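Aminotransferase (Bacillus subtilis, PDB 6L1O) is a pyridoxal-phosphate-dependent aminotransferase of the operon that makes bacilysin, a nonribosomal dipeptide antibiotic built from L-alanine and L-anticapsin. Local coordinates at residues T291-L294 with K295-Y298; V371-Q374 with E375-R378. All coordinates share one frame; numbering follows the deposited sequence.

Interaction 1: residues T291-L294 with K295-Y298; sequences TESL and KRIY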
# COMPACT_ATOMS: atom_id res chain seq x y z
N THR B 291 -1.94 13.08 23.88
CA THR B 291 -3.17 12.93 23.13
C THR B 291 -4.30 13.67 23.89
O THR B 291 -5.11 14.28 23.27
CB THR B 291 -3.52 11.44 22.92
OG1 THR B 291 -2.38 10.75 22.38
CG2 THR B 291 -4.67 11.24 21.99
N GLU B 292 -4.31 13.62 25.23
CA GLU B 292 -5.31 14.35 25.99
C GLU B 292 -5.15 15.85 25.76
O GLU B 292 -6.16 16.58 25.62
CB GLU B 292 -5.25 14.02 27.49
CG GLU B 292 -5.58 12.58 27.88
CD GLU B 292 -7.08 12.33 27.85
OE1 GLU B 292 -7.78 12.97 28.64
OE2 GLU B 292 -7.57 11.54 27.03
N SER B 293 -3.91 16.32 25.72
CA SER B 293 -3.61 17.70 25.43
C SER B 293 -4.14 18.13 24.04
O SER B 293 -4.72 19.24 23.89
CB SER B 293 -2.12 17.95 25.50
OG SER B 293 -1.82 19.32 25.42
N LEU B 294 -3.97 17.26 23.04
CA LEU B 294 -4.47 17.47 21.75
C LEU B 294 -6.00 17.52 21.70
O LEU B 294 -6.57 18.40 21.05
CB LEU B 294 -3.95 16.38 20.79
CG LEU B 294 -4.35 16.49 19.36
CD1 LEU B 294 -3.97 17.82 18.72
CD2 LEU B 294 -3.75 15.31 18.60
N LYS B 295 -6.65 16.60 22.37
CA LYS B 295 -8.07 16.69 22.59
C LYS B 295 -8.57 18.04 23.19
O LYS B 295 -9.63 18.55 22.80
CB LYS B 295 -8.50 15.55 23.51
CG LYS B 295 -10.02 15.53 23.73
CD LYS B 295 -10.46 14.16 24.17
CE LYS B 295 -10.54 14.05 25.69
NZ LYS B 295 -11.23 12.78 26.06
N ARG B 296 -7.80 18.62 24.11
CA ARG B 296 -8.19 19.86 24.74
C ARG B 296 -8.02 21.02 23.77
O ARG B 296 -8.83 21.95 23.80
CB ARG B 296 -7.40 20.16 26.04
CG ARG B 296 -7.60 19.21 27.20
CD ARG B 296 -7.02 19.80 28.50
NE ARG B 296 -5.54 19.78 28.52
CZ ARG B 296 -4.81 18.72 28.85
NH1 ARG B 296 -5.42 17.62 29.30
NH2 ARG B 296 -3.51 18.77 28.85
N ILE B 297 -7.03 20.97 22.89
CA ILE B 297 -6.88 21.94 21.80
C ILE B 297 -8.12 21.94 20.91
O ILE B 297 -8.67 23.02 20.58
CB ILE B 297 -5.63 21.72 20.97
CG1 ILE B 297 -4.37 22.05 21.80
CG2 ILE B 297 -5.64 22.54 19.68
CD1 ILE B 297 -3.06 21.55 21.25
N TYR B 298 -8.53 20.74 20.46
CA TYR B 298 -9.71 20.67 19.59
C TYR B 298 -10.95 21.18 20.30
O TYR B 298 -11.74 21.93 19.69
CB TYR B 298 -9.89 19.24 19.05
CG TYR B 298 -8.83 18.86 18.04
CD1 TYR B 298 -8.37 19.78 17.11
CD2 TYR B 298 -8.26 17.58 18.03
CE1 TYR B 298 -7.42 19.43 16.18
CE2 TYR B 298 -7.31 17.23 17.13
CZ TYR B 298 -6.88 18.13 16.20
OH TYR B 298 -5.95 17.78 15.24
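From T291 to Y298 the backbone runs as unbroken alpha helix, each carbonyl of T291, E292, S293 and L294 receiving the amide four residues on; the bond from K295 N to T291 O is the straightest, 174° at the hydrogen. On the buried side L294 meets Y298 one turn later. L294 has CG anti to the backbone N (chi1 -178°), a setting that carries its CD1 to 3.7 Å from CE2 of the Y298 ring, with the CZ and OH end of the ring also within packing distance. The two side chains lie at a slant to each other. Around this pair F212 meets the Y298 ring edge-to-face and the F324 ring meets it too, so the tyrosine sits among aromatics. E292 and K295 run alongside each other, but their salt bridge is long, 4.0 Å between E292 OE2 and K295 NZ. The ammonium has a firmer partner in the carbonyl of E213, to which it hydrogen-bonds, and F214 lies against the K295 chain. R296 folds back over the preceding turn: a bend at chi3 (-73°) lays its guanidinium over the backbone, with E292 O and S293 CA beneath one face, both toward the rim. Its NH2 comes 3.6 Å from S293 CA, a contact of packing only. I297 rests CG1 at 3.5 Å from S293 O. The result is an amphipathic stretch near the start of helix 289-313, in a class I aminotransferase, with E292, S293 and R296 toward solvent, L294 and Y298 buried among F212 and F324, and K295 at the border between, held by E213.

Interaction 2: residues V371-Q374 with E375-R378; sequences VSKQ and EDLR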
# COMPACT_ATOMS: atom_id res chain seq x y z
N VAL B 371 -9.33 21.80 12.38
CA VAL B 371 -7.87 21.60 12.22
C VAL B 371 -7.24 22.85 11.60
O VAL B 371 -6.46 22.77 10.68
CB VAL B 371 -7.54 20.33 11.37
CG1 VAL B 371 -7.86 19.07 12.15
CG2 VAL B 371 -8.20 20.33 9.99
N SER B 372 -7.57 24.01 12.15
CA SER B 372 -6.97 25.24 11.76
C SER B 372 -6.75 26.12 12.99
O SER B 372 -7.49 26.03 14.03
CB SER B 372 -7.86 25.95 10.75
OG SER B 372 -7.74 25.44 9.46
N LYS B 373 -5.78 27.00 12.87
CA LYS B 373 -5.39 27.85 14.02
C LYS B 373 -6.51 28.87 14.37
O LYS B 373 -7.31 29.22 13.53
CB LYS B 373 -4.07 28.56 13.66
CG LYS B 373 -4.20 29.67 12.61
CD LYS B 373 -2.87 30.21 12.07
CE LYS B 373 -2.23 29.21 11.11
NZ LYS B 373 -1.09 29.77 10.36
N GLN B 374 -6.51 29.34 15.62
CA GLN B 374 -7.54 30.29 16.10
C GLN B 374 -7.88 31.44 15.14
O GLN B 374 -9.05 31.74 14.88
CB GLN B 374 -7.10 30.88 17.46
CG GLN B 374 -7.76 32.22 17.80
CD GLN B 374 -7.20 32.84 19.10
OE1 GLN B 374 -7.00 32.15 20.07
NE2 GLN B 374 -6.93 34.15 19.09
N GLU B 375 -6.85 32.12 14.64
CA GLU B 375 -7.07 33.29 13.79
C GLU B 375 -7.63 32.94 12.39
O GLU B 375 -8.31 33.76 11.76
CB GLU B 375 -5.82 34.13 13.70
CG GLU B 375 -5.47 34.83 15.04
CD GLU B 375 -6.56 35.78 15.55
OE1 GLU B 375 -7.18 36.51 14.71
OE2 GLU B 375 -6.86 35.76 16.80
N ASP B 376 -7.36 31.74 11.92
CA ASP B 376 -8.02 31.25 10.70
C ASP B 376 -9.51 30.98 10.98
O ASP B 376 -10.35 31.32 10.18
CB ASP B 376 -7.36 29.97 10.19
CG ASP B 376 -6.04 30.21 9.45
OD1 ASP B 376 -5.63 31.39 9.27
OD2 ASP B 376 -5.39 29.21 9.06
N LEU B 377 -9.80 30.42 12.16
CA LEU B 377 -11.18 30.25 12.57
C LEU B 377 -11.88 31.61 12.67
O LEU B 377 -13.05 31.76 12.27
CB LEU B 377 -11.27 29.48 13.88
CG LEU B 377 -10.63 28.06 13.90
CD1 LEU B 377 -10.80 27.38 15.25
CD2 LEU B 377 -11.25 27.17 12.81
N ARG B 378 -11.17 32.61 13.19
CA ARG B 378 -11.76 33.92 13.32
C ARG B 378 -12.01 34.57 11.99
O ARG B 378 -13.08 35.19 11.79
CB ARG B 378 -10.93 34.84 14.20
CG ARG B 378 -11.67 36.16 14.53
CD ARG B 378 -10.78 37.16 15.24
NE ARG B 378 -10.11 36.56 16.40
CZ ARG B 378 -10.61 36.46 17.63
NH1 ARG B 378 -11.84 36.89 17.88
NH2 ARG B 378 -9.88 35.91 18.60
O HOH W 1 -4.02 26.62 10.69
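The guanidinium of R378 has Q374 NE2 and E375 CD at its edge, near its plane, while the Q374 amide is turned 84° to it. This is the first turn of helix 374-385, with K373 in the N-cap position just before it. Beside the amide and the guanidinium lies the E375 carboxylate, which serves both. Q374 NE2 gives a hydrogen bond of 2.8 Å to E375 OE2, reaching the oxygen on its anti side and 18° out of the carboxylate plane. The amide and carboxylate planes are 64° apart. R378 NE faces the same carboxylate and makes a salt bridge with it, but the bonds to its two oxygens are weak, 3.4 Å from NE to E375 OE2. Q374 NE2 and R378 NH2 are both donors, so their 3.5 Å approach adds no bond; their closeness is consistent with a shared acceptor, the E375 carboxylate. E375 is bent at chi2, which puts its carboxylate within reach of both donors. In the backbone K373 O takes the amide of L377 at 3.1 Å and, weakly, that of D376, while R378 N bonds to Q374 O. Beneath the turn L377 is buried, its CG 3.7 Å from S372 O, and L37 lies against both S372 and L377. At the cap, K373 CG packs 3.7 Å from D376 CG, whereas the opposite charges at K373 NZ and D376 OD2 stay beyond salt-bridge range. One water links the two residues there: it accepts from K373 N at 2.8 Å and gives only a weak bond to D376 OD2.

Interaction 1 and interaction 2 have centres about 15 Å apart and meet where Y298 OH packs 3.9 Å from V371 CG1, joining helix 289-313 to the loop that follows strand 365-369. F324 borders both, touching the Y298 ring and V371. Farther along helix 289-313, R301 packs on L377 while F304 packs on Q374 and R378, so the helix that contains interaction 1 also packs against interaction 2. The cofactor lies nearer the first: the Y298 side chain is about 11 Å from the bound pyridoxal phosphate and about 8 Å from the side chain of Y209 in the cofactor pocket. Residues 371-378 form a surface contact away from that site.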